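Local coordinates for protein elongation factor G (Thermus thermophilus, PDB 2DY1) that binds GTP and magnesium and is probably a GTPase that acts as a translation elongation factor in protein synthesis, at residues A[384-390]-A[446-452]; A[419-424]-A[452-457]; A[596-602]-A[615-621]. All coordinates share one frame. Numbering follows the deposited sequence.

Contact 1: residues A[384-390]-A[446-452]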
loop_
_atom_site.group_PDB
_atom_site.type_symbol
_atom_site.label_atom_id
_atom_site.label_comp_id
_atom_site.label_asym_id
_atom_site.label_seq_id
_atom_site.Cartn_x
_atom_site.Cartn_y
_atom_site.Cartn_z
ATOM N N PRO A 384 -2.289 -8.073 -10.671
ATOM C CA PRO A 384 -2.939 -9.364 -10.492
ATOM C C PRO A 384 -2.192 -10.576 -11.006
ATOM O O PRO A 384 -1.491 -10.504 -12.009
ATOM C CB PRO A 384 -4.226 -9.177 -11.270
ATOM C CG PRO A 384 -3.712 -8.464 -12.498
ATOM C CD PRO A 384 -2.671 -7.475 -11.967
ATOM N N VAL A 385 -2.351 -11.676 -10.286
ATOM C CA VAL A 385 -1.816 -12.962 -10.727
ATOM C C VAL A 385 -2.900 -13.992 -10.431
ATOM O O VAL A 385 -3.697 -13.819 -9.514
ATOM C CB VAL A 385 -0.497 -13.398 -9.998
ATOM C CG1 VAL A 385 0.659 -12.475 -10.380
ATOM C CG2 VAL A 385 -0.693 -13.429 -8.498
ATOM N N ALA A 386 -2.976 -15.059 -11.228
ATOM C CA ALA A 386 -3.937 -16.112 -10.940
ATOM C C ALA A 386 -3.172 -17.104 -10.065
ATOM O O ALA A 386 -2.011 -17.396 -10.335
ATOM C CB ALA A 386 -4.407 -16.784 -12.237
ATOM N N LEU A 387 -3.819 -17.587 -9.003
ATOM C CA LEU A 387 -3.216 -18.509 -8.038
ATOM C C LEU A 387 -3.574 -19.955 -8.286
ATOM O O LEU A 387 -4.735 -20.266 -8.558
ATOM C CB LEU A 387 -3.694 -18.200 -6.617
ATOM C CG LEU A 387 -3.320 -16.990 -5.782
ATOM C CD1 LEU A 387 -3.524 -17.360 -4.303
ATOM C CD2 LEU A 387 -1.895 -16.624 -6.018
ATOM N N HIS A 388 -2.595 -20.846 -8.149
ATOM C CA HIS A 388 -2.828 -22.273 -8.342
ATOM C C HIS A 388 -2.106 -23.101 -7.273
ATOM O O HIS A 388 -0.914 -22.920 -7.057
ATOM C CB HIS A 388 -2.271 -22.715 -9.696
ATOM C CG HIS A 388 -2.627 -21.808 -10.829
ATOM N ND1 HIS A 388 -3.757 -21.987 -11.598
ATOM C CD2 HIS A 388 -2.006 -20.708 -11.320
ATOM C CE1 HIS A 388 -3.816 -21.039 -12.516
ATOM N NE2 HIS A 388 -2.766 -20.250 -12.370
ATOM N N PRO A 389 -2.819 -23.984 -6.563
ATOM C CA PRO A 389 -2.079 -24.776 -5.577
ATOM C C PRO A 389 -1.216 -25.741 -6.391
ATOM O O PRO A 389 -1.636 -26.206 -7.462
ATOM C CB PRO A 389 -3.177 -25.507 -4.810
ATOM C CG PRO A 389 -4.300 -25.615 -5.841
ATOM C CD PRO A 389 -4.267 -24.256 -6.492
ATOM N N LYS A 390 -0.022 -26.044 -5.896
ATOM C CA LYS A 390 0.887 -26.929 -6.630
ATOM C C LYS A 390 0.345 -28.348 -6.775
ATOM O O LYS A 390 0.373 -28.933 -7.879
ATOM C CB LYS A 390 2.259 -26.930 -5.943
ATOM C CG LYS A 390 3.297 -27.850 -6.604
ATOM C CD LYS A 390 4.680 -27.619 -5.998
ATOM C CE LYS A 390 5.668 -28.747 -6.353
ATOM N NZ LYS A 390 7.039 -28.449 -5.838
ATOM N N GLU A 446 2.411 -24.746 -1.001
ATOM C CA GLU A 446 3.104 -24.356 -2.223
ATOM C C GLU A 446 2.076 -23.878 -3.243
ATOM O O GLU A 446 1.166 -24.623 -3.622
ATOM C CB GLU A 446 3.877 -25.542 -2.826
ATOM C CG GLU A 446 5.090 -25.974 -2.026
ATOM C CD GLU A 446 5.735 -27.210 -2.626
ATOM O OE1 GLU A 446 5.280 -28.329 -2.312
ATOM O OE2 GLU A 446 6.672 -27.038 -3.421
ATOM N N VAL A 447 2.211 -22.633 -3.693
ATOM C CA VAL A 447 1.291 -22.103 -4.693
ATOM C C VAL A 447 2.094 -21.564 -5.859
ATOM O O VAL A 447 3.270 -21.233 -5.711
ATOM C CB VAL A 447 0.417 -20.952 -4.133
ATOM C CG1 VAL A 447 -0.252 -21.397 -2.844
ATOM C CG2 VAL A 447 1.264 -19.705 -3.919
ATOM N N GLU A 448 1.471 -21.510 -7.028
ATOM C CA GLU A 448 2.150 -20.975 -8.201
ATOM C C GLU A 448 1.298 -19.854 -8.764
ATOM O O GLU A 448 0.072 -19.918 -8.689
ATOM C CB GLU A 448 2.295 -22.051 -9.286
ATOM C CG GLU A 448 2.778 -23.412 -8.777
ATOM C CD GLU A 448 4.013 -23.287 -7.934
ATOM O OE1 GLU A 448 4.883 -22.459 -8.280
ATOM O OE2 GLU A 448 4.118 -24.013 -6.924
ATOM N N PHE A 449 1.954 -18.848 -9.338
ATOM C CA PHE A 449 1.269 -17.725 -9.975
ATOM C C PHE A 449 1.336 -17.864 -11.495
ATOM O O PHE A 449 2.333 -18.346 -12.038
ATOM C CB PHE A 449 1.956 -16.393 -9.642
ATOM C CG PHE A 449 1.999 -16.057 -8.182
ATOM C CD1 PHE A 449 1.065 -16.562 -7.296
ATOM C CD2 PHE A 449 2.942 -15.140 -7.714
ATOM C CE1 PHE A 449 1.058 -16.156 -5.966
ATOM C CE2 PHE A 449 2.938 -14.729 -6.384
ATOM C CZ PHE A 449 1.997 -15.233 -5.512
ATOM N N SER A 450 0.278 -17.438 -12.181
ATOM C CA SER A 450 0.287 -17.409 -13.640
ATOM C C SER A 450 -0.295 -16.064 -14.089
ATOM O O SER A 450 -0.901 -15.336 -13.297
ATOM C CB SER A 450 -0.534 -18.559 -14.229
ATOM O OG SER A 450 -1.910 -18.416 -13.944
ATOM N N VAL A 451 -0.084 -15.708 -15.352
ATOM C CA VAL A 451 -0.638 -14.471 -15.867
ATOM C C VAL A 451 -2.138 -14.732 -15.995
ATOM O O VAL A 451 -2.553 -15.753 -16.555
ATOM C CB VAL A 451 -0.076 -14.141 -17.264
ATOM C CG1 VAL A 451 -0.730 -12.880 -17.804
ATOM C CG2 VAL A 451 1.445 -13.964 -17.190
ATOM N N PRO A 452 -2.976 -13.821 -15.477
ATOM C CA PRO A 452 -4.427 -14.029 -15.574
ATOM C C PRO A 452 -4.907 -14.144 -17.014
ATOM O O PRO A 452 -4.353 -13.516 -17.921
ATOM C CB PRO A 452 -5.013 -12.771 -14.922
ATOM C CG PRO A 452 -3.933 -12.364 -13.918
ATOM C CD PRO A 452 -2.657 -12.600 -14.715
#

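Contact 2: residues A[419-424]-A[452-457]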
loop_
_atom_site.group_PDB
_atom_site.type_symbol
_atom_site.label_atom_id
_atom_site.label_comp_id
_atom_site.label_asym_id
_atom_site.label_seq_id
_atom_site.Cartn_x
_atom_site.Cartn_y
_atom_site.Cartn_z
ATOM N N GLU A 419 -16.061 -13.933 -14.385
ATOM C CA GLU A 419 -15.991 -14.231 -15.805
ATOM C C GLU A 419 -15.051 -15.347 -16.278
ATOM O O GLU A 419 -15.466 -16.224 -17.031
ATOM C CB GLU A 419 -15.680 -12.923 -16.521
ATOM C CG GLU A 419 -15.923 -12.918 -17.992
ATOM C CD GLU A 419 -15.952 -11.508 -18.538
ATOM O OE1 GLU A 419 -15.824 -11.345 -19.762
ATOM O OE2 GLU A 419 -16.108 -10.559 -17.739
ATOM N N THR A 420 -13.794 -15.327 -15.841
ATOM C CA THR A 420 -12.826 -16.343 -16.262
ATOM C C THR A 420 -12.740 -17.556 -15.336
ATOM O O THR A 420 -12.170 -18.589 -15.698
ATOM C CB THR A 420 -11.415 -15.742 -16.363
ATOM O OG1 THR A 420 -10.991 -15.321 -15.060
ATOM C CG2 THR A 420 -11.407 -14.544 -17.314
ATOM N N GLY A 421 -13.288 -17.416 -14.133
ATOM C CA GLY A 421 -13.263 -18.498 -13.163
ATOM C C GLY A 421 -11.988 -18.597 -12.333
ATOM O O GLY A 421 -11.913 -19.403 -11.412
ATOM N N GLU A 422 -10.987 -17.774 -12.624
ATOM C CA GLU A 422 -9.743 -17.875 -11.866
ATOM C C GLU A 422 -9.795 -17.237 -10.482
ATOM O O GLU A 422 -10.610 -16.352 -10.225
ATOM C CB GLU A 422 -8.595 -17.241 -12.659
ATOM C CG GLU A 422 -8.331 -17.897 -14.008
ATOM C CD GLU A 422 -7.053 -17.399 -14.655
ATOM O OE1 GLU A 422 -6.910 -16.180 -14.817
ATOM O OE2 GLU A 422 -6.194 -18.233 -15.006
ATOM N N LEU A 423 -8.925 -17.716 -9.592
ATOM C CA LEU A 423 -8.790 -17.160 -8.251
ATOM C C LEU A 423 -7.623 -16.178 -8.392
ATOM O O LEU A 423 -6.484 -16.581 -8.634
ATOM C CB LEU A 423 -8.442 -18.253 -7.240
ATOM C CG LEU A 423 -8.170 -17.750 -5.823
ATOM C CD1 LEU A 423 -9.425 -17.066 -5.271
ATOM C CD2 LEU A 423 -7.750 -18.891 -4.941
ATOM N N LEU A 424 -7.899 -14.890 -8.235
ATOM C CA LEU A 424 -6.853 -13.896 -8.413
ATOM C C LEU A 424 -6.371 -13.317 -7.113
ATOM O O LEU A 424 -7.150 -13.124 -6.183
ATOM C CB LEU A 424 -7.347 -12.742 -9.283
ATOM C CG LEU A 424 -7.882 -13.063 -10.682
ATOM C CD1 LEU A 424 -8.259 -11.763 -11.359
ATOM C CD2 LEU A 424 -6.816 -13.825 -11.500
ATOM N N PRO A 452 -2.976 -13.821 -15.477
ATOM C CA PRO A 452 -4.427 -14.029 -15.574
ATOM C C PRO A 452 -4.907 -14.144 -17.014
ATOM O O PRO A 452 -4.353 -13.516 -17.921
ATOM C CB PRO A 452 -5.013 -12.771 -14.922
ATOM C CG PRO A 452 -3.933 -12.364 -13.918
ATOM C CD PRO A 452 -2.657 -12.600 -14.715
ATOM N N LYS A 453 -5.959 -14.931 -17.199
ATOM C CA LYS A 453 -6.579 -15.088 -18.511
ATOM C C LYS A 453 -7.291 -13.778 -18.845
ATOM O O LYS A 453 -7.828 -13.117 -17.960
ATOM C CB LYS A 453 -7.592 -16.224 -18.469
ATOM C CG LYS A 453 -6.966 -17.582 -18.297
ATOM C CD LYS A 453 -8.030 -18.643 -18.188
ATOM C CE LYS A 453 -7.423 -20.024 -18.050
ATOM N NZ LYS A 453 -8.494 -21.051 -17.921
ATOM N N VAL A 454 -7.293 -13.402 -20.121
ATOM C CA VAL A 454 -7.943 -12.169 -20.547
ATOM C C VAL A 454 -9.437 -12.405 -20.706
ATOM O O VAL A 454 -9.861 -13.410 -21.273
ATOM C CB VAL A 454 -7.371 -11.675 -21.893
ATOM C CG1 VAL A 454 -8.161 -10.479 -22.406
ATOM C CG2 VAL A 454 -5.908 -11.286 -21.713
ATOM N N PRO A 455 -10.255 -11.488 -20.183
ATOM C CA PRO A 455 -11.707 -11.645 -20.300
ATOM C C PRO A 455 -12.234 -11.185 -21.662
ATOM O O PRO A 455 -12.838 -10.115 -21.786
ATOM C CB PRO A 455 -12.233 -10.803 -19.141
ATOM C CG PRO A 455 -11.237 -9.688 -19.085
ATOM C CD PRO A 455 -9.917 -10.407 -19.241
ATOM N N TYR A 456 -11.983 -11.997 -22.683
ATOM C CA TYR A 456 -12.456 -11.692 -24.029
ATOM C C TYR A 456 -13.977 -11.726 -24.022
ATOM O O TYR A 456 -14.602 -12.331 -23.151
ATOM C CB TYR A 456 -11.943 -12.730 -25.029
ATOM C CG TYR A 456 -10.461 -12.661 -25.271
ATOM C CD1 TYR A 456 -9.904 -11.617 -26.005
ATOM C CD2 TYR A 456 -9.609 -13.624 -24.739
ATOM C CE1 TYR A 456 -8.518 -11.532 -26.204
ATOM C CE2 TYR A 456 -8.230 -13.547 -24.927
ATOM C CZ TYR A 456 -7.695 -12.502 -25.655
ATOM O OH TYR A 456 -6.328 -12.421 -25.812
ATOM N N ARG A 457 -14.577 -11.059 -24.996
ATOM C CA ARG A 457 -16.022 -11.053 -25.096
ATOM C C ARG A 457 -16.377 -11.163 -26.560
ATOM O O ARG A 457 -15.492 -11.308 -27.405
ATOM C CB ARG A 457 -16.596 -9.786 -24.468
ATOM C CG ARG A 457 -16.375 -9.795 -22.963
ATOM C CD ARG A 457 -17.212 -8.797 -22.221
ATOM N NE ARG A 457 -16.919 -8.871 -20.794
ATOM C CZ ARG A 457 -17.157 -7.880 -19.953
ATOM N NH1 ARG A 457 -17.699 -6.760 -20.407
ATOM N NH2 ARG A 457 -16.804 -7.983 -18.678
HETATM O O HOH W 1 -14.516 -13.418 -20.636
HETATM O O HOH W 2 -8.731 -14.200 -14.975
#

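Contact 3: residues A[596-602]-A[615-621]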
loop_
_atom_site.group_PDB
_atom_site.type_symbol
_atom_site.label_atom_id
_atom_site.label_comp_id
_atom_site.label_asym_id
_atom_site.label_seq_id
_atom_site.Cartn_x
_atom_site.Cartn_y
_atom_site.Cartn_z
ATOM N N ALA A 596 5.489 -2.727 -30.016
ATOM C CA ALA A 596 5.476 -4.181 -30.142
ATOM C C ALA A 596 4.325 -4.796 -29.343
ATOM O O ALA A 596 3.995 -5.971 -29.515
ATOM C CB ALA A 596 6.809 -4.760 -29.675
ATOM N N ARG A 597 3.720 -4.000 -28.467
ATOM C CA ARG A 597 2.598 -4.474 -27.655
ATOM C C ARG A 597 1.278 -3.998 -28.266
ATOM O O ARG A 597 0.240 -3.985 -27.605
ATOM C CB ARG A 597 2.726 -3.960 -26.213
ATOM C CG ARG A 597 3.886 -4.572 -25.420
ATOM C CD ARG A 597 4.076 -3.882 -24.067
ATOM N NE ARG A 597 5.311 -4.291 -23.397
ATOM C CZ ARG A 597 5.466 -5.417 -22.701
ATOM N NH1 ARG A 597 4.458 -6.271 -22.559
ATOM N NH2 ARG A 597 6.644 -5.698 -22.157
ATOM N N ARG A 598 1.336 -3.613 -29.539
ATOM C CA ARG A 598 0.170 -3.126 -30.267
ATOM C C ARG A 598 -0.383 -1.870 -29.623
ATOM O O ARG A 598 -1.583 -1.609 -29.682
ATOM C CB ARG A 598 -0.926 -4.194 -30.317
ATOM C CG ARG A 598 -0.512 -5.483 -31.002
ATOM C CD ARG A 598 -1.722 -6.358 -31.293
ATOM N NE ARG A 598 -2.214 -7.059 -30.109
ATOM C CZ ARG A 598 -3.496 -7.141 -29.762
ATOM N NH1 ARG A 598 -4.429 -6.556 -30.506
ATOM N NH2 ARG A 598 -3.849 -7.827 -28.679
ATOM N N GLY A 599 0.497 -1.089 -29.010
ATOM C CA GLY A 599 0.059 0.132 -28.362
ATOM C C GLY A 599 -0.164 1.291 -29.315
ATOM O O GLY A 599 0.442 1.372 -30.386
ATOM N N ARG A 600 -1.049 2.195 -28.916
ATOM C CA ARG A 600 -1.356 3.369 -29.708
ATOM C C ARG A 600 -1.015 4.587 -28.873
ATOM O O ARG A 600 -1.683 4.879 -27.875
ATOM C CB ARG A 600 -2.840 3.387 -30.088
ATOM C CG ARG A 600 -3.501 4.748 -29.942
ATOM C CD ARG A 600 -4.785 4.837 -30.733
ATOM N NE ARG A 600 -5.536 6.038 -30.386
ATOM C CZ ARG A 600 -6.618 6.456 -31.034
ATOM N NH1 ARG A 600 -7.077 5.769 -32.071
ATOM N NH2 ARG A 600 -7.247 7.554 -30.639
ATOM N N ILE A 601 0.036 5.290 -29.273
ATOM C CA ILE A 601 0.454 6.474 -28.543
ATOM C C ILE A 601 -0.581 7.565 -28.769
ATOM O O ILE A 601 -0.914 7.886 -29.908
ATOM C CB ILE A 601 1.842 6.963 -29.018
ATOM C CG1 ILE A 601 2.845 5.807 -28.950
ATOM C CG2 ILE A 601 2.319 8.112 -28.135
ATOM C CD1 ILE A 601 4.229 6.160 -29.451
ATOM N N LEU A 602 -1.099 8.114 -27.674
ATOM C CA LEU A 602 -2.102 9.168 -27.734
ATOM C C LEU A 602 -1.438 10.534 -27.644
ATOM O O LEU A 602 -1.988 11.535 -28.101
ATOM C CB LEU A 602 -3.101 9.011 -26.584
ATOM C CG LEU A 602 -3.917 7.716 -26.539
ATOM C CD1 LEU A 602 -4.775 7.694 -25.283
ATOM C CD2 LEU A 602 -4.787 7.612 -27.781
ATOM N N ALA A 615 -0.984 6.182 -23.783
ATOM C CA ALA A 615 -1.291 5.240 -24.840
ATOM C C ALA A 615 -2.483 4.359 -24.501
ATOM O O ALA A 615 -2.979 4.366 -23.377
ATOM C CB ALA A 615 -0.071 4.370 -25.124
ATOM N N GLU A 616 -2.950 3.630 -25.508
ATOM C CA GLU A 616 -4.037 2.677 -25.353
ATOM C C GLU A 616 -3.391 1.395 -25.833
ATOM O O GLU A 616 -2.692 1.389 -26.846
ATOM C CB GLU A 616 -5.244 3.026 -26.230
ATOM C CG GLU A 616 -6.136 4.113 -25.654
ATOM C CD GLU A 616 -7.530 4.117 -26.266
ATOM O OE1 GLU A 616 -7.730 3.457 -27.310
ATOM O OE2 GLU A 616 -8.424 4.788 -25.701
ATOM N N VAL A 617 -3.607 0.312 -25.102
ATOM C CA VAL A 617 -2.993 -0.954 -25.447
ATOM C C VAL A 617 -3.886 -2.101 -25.004
ATOM O O VAL A 617 -4.593 -1.990 -24.005
ATOM C CB VAL A 617 -1.620 -1.081 -24.738
ATOM C CG1 VAL A 617 -1.811 -0.948 -23.229
ATOM C CG2 VAL A 617 -0.965 -2.414 -25.074
ATOM N N PRO A 618 -3.872 -3.216 -25.747
ATOM C CA PRO A 618 -4.697 -4.368 -25.383
ATOM C C PRO A 618 -4.225 -4.913 -24.040
ATOM O O PRO A 618 -3.021 -5.071 -23.831
ATOM C CB PRO A 618 -4.419 -5.362 -26.500
ATOM C CG PRO A 618 -4.091 -4.493 -27.661
ATOM C CD PRO A 618 -3.217 -3.440 -27.048
ATOM N N LEU A 619 -5.157 -5.206 -23.138
ATOM C CA LEU A 619 -4.780 -5.745 -21.836
ATOM C C LEU A 619 -3.902 -6.981 -22.014
ATOM O O LEU A 619 -2.984 -7.229 -21.233
ATOM C CB LEU A 619 -6.028 -6.133 -21.038
ATOM C CG LEU A 619 -5.766 -6.870 -19.723
ATOM C CD1 LEU A 619 -5.178 -5.876 -18.715
ATOM C CD2 LEU A 619 -7.062 -7.471 -19.196
ATOM N N ALA A 620 -4.190 -7.752 -23.054
ATOM C CA ALA A 620 -3.471 -8.983 -23.334
ATOM C C ALA A 620 -1.995 -8.761 -23.639
ATOM O O ALA A 620 -1.212 -9.702 -23.614
ATOM C CB ALA A 620 -4.133 -9.710 -24.500
ATOM N N GLU A 621 -1.629 -7.520 -23.929
ATOM C CA GLU A 621 -0.240 -7.208 -24.260
ATOM C C GLU A 621 0.524 -6.590 -23.098
ATOM O O GLU A 621 1.728 -6.341 -23.214
ATOM C CB GLU A 621 -0.192 -6.234 -25.441
ATOM C CG GLU A 621 -0.818 -6.762 -26.715
ATOM C CD GLU A 621 -0.134 -8.012 -27.212
ATOM O OE1 GLU A 621 1.083 -7.952 -27.487
ATOM O OE2 GLU A 621 -0.811 -9.056 -27.321
HETATM O O HOH W 3 -2.693 -10.614 -27.663
#

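Contact 1: residues A[384-390]-A[446-452]
A side-chain hydrogen bond crosses this strand pair diagonally: His388 NE2 donates to Ser450 OG at 2.6 Å, although His388 is paired in register with Glu448. Regular antiparallel backbone bonding accompanies it. Ala386 N reaches Ser450 O and Ser450 N reaches Ala386 O, both at 2.9 Å; His388 N to Glu448 O (2.9 Å) and Glu448 N to His388 O (2.8 Å) repeat the pattern. These are strands 383-389 and 447-450, the second at the edge of the four-stranded antiparallel sheet of domain III, an alpha/beta domain of ferredoxin-like topology (strand order 2-3-1-4) whose helices 392-408 and 430-442 cover the face carrying Leu387, Val447 and Phe449. On that same side Val385 CG2 sits over the Phe449 ring, 3.9 Å from its centroid, a CH-pi contact. Where the strands end, Lys390 N still bonds to Glu446 O at 2.9 Å, and Lys390 NZ forms a salt bridge with Glu446 OE2 at 2.8 Å. At the other end Pro452 CG packs 4.2 Å from Pro384 CB.

Contact 2: residues A[419-424]-A[452-457]
Glu419 gives up more surface here than any other residue, and its carboxylate pairs with Arg457. The two groups meet side-on in a bidentate salt bridge: Arg457 NE donates to Glu419 OE1 at 2.9 Å and Arg457 NH2 to Glu419 OE2 at 2.8 Å, with the carboxylate near the guanidinium plane. Water 1 adds a second link, donating to Glu419 OE1 at 2.6 Å and to Tyr456 O at 2.7 Å.

Lys453 is next in buried area, and Glu422 holds its backbone: Lys453 N donates to Glu422 OE1 at 2.9 Å, almost in line. The aliphatic part of the lysine lies beside the same carboxylate, Lys453 CG being 3.4 Å from Glu422 OE2. Water 2 donates to Glu422 OE1 at 2.7 Å and lies 2.5 Å from Thr420 OG1. Thr420 presents its methyl to the chain opposite, CG2 standing 4.2 Å from Pro455 CB, where Pro455 centres an inverse gamma turn. Deeper in, Leu424 CD2 packs against Pro452 CB at 4.0 Å.

The turn before strand 423-427 belongs to domain III, and the contact ties it to 452-457, which runs from strand 447-450, the edge of that domain's sheet, to the start of strand 457-460, which pairs with strand 569-583 in another sheet. Arg457 also pairs through its backbone with Leu572, and Tyr456 meets the ring of Phe528. With two glutamates supplying the main polar contacts, one to a guanidinium and one to a backbone amide, and two waters bridging the segments, the connection is held by directional polar bonds at the surface more than by apolar packing.

Contact 3: residues A[596-602]-A[615-621]
At the open end of the beta hairpin of strands 600-607 and 610-618, the turn out of helix 587-596 and the first strand pack against the end of the second strand and the turn that follows it. That helix finishes in a Schellman motif: Arg598, with positive phi, is its C-prime residue, and the backbone then straightens through Gly599 into the first strand. Arg600 and Glu616 form a hydrogen-bonded antiparallel pair, with Arg600 N to Glu616 O at 2.8 Å and Glu616 N to Arg600 O at 3.0 Å. Their side chains lie on one face; Ile601 and Ala615, the adjoining non-hydrogen-bonded pair, point to the other. Gly599 CA comes 3.4 Å from Glu616 O in a CA-H...O contact.

Beyond the pairing, two arginines reach the turn after the second strand. Arg597 NH1 donates to Glu621 O at 2.8 Å, while its NE is held by Asp593 of the helix. Arg598 lays a face of its guanidinium over Pro618, NH2 to CB 3.3 Å, and makes a long salt bridge from NH2 to Glu621 OE2 at 3.5 Å; its stronger partner is Glu573, through NH1. Water 3 donates to Glu621 OE2 at 2.5 Å and makes a weak bond to Arg598 NH2 at 3.2 Å. Glu621 N closes the turn on Pro618 O at 2.8 Å.

Strand 610-618 also pairs with strand 569-583, so the hairpin belongs to the C-terminal domain's sheet. A helix running through a tight turn into an antiparallel hairpin fits the alpha/beta, ferredoxin-like architecture of the EF-G C-terminal domain.

In the fold
Contacts 1 and 2 meet at the domain III sheet: strands 383-389 and 423-427 are neighbours in it, Leu387 N probably bonds to Leu423 O, and Pro452 belongs to both. Contact 1 is partly buried and built on regular strand pairing with an apolar face under helices; contact 2 is a surface contact, where carboxylates and waters hold an irregular connection. Contact 3 is also partly buried strand pairing, but in the C-terminal domain's hairpin, and it adds arginine bonds to a turn. It touches contact 2 by van der Waals packing, Ala620 against Val454 and the hydroxyl end of Tyr456, whereas contacts 1 and 3 stay about 7 Å apart at their nearest atoms.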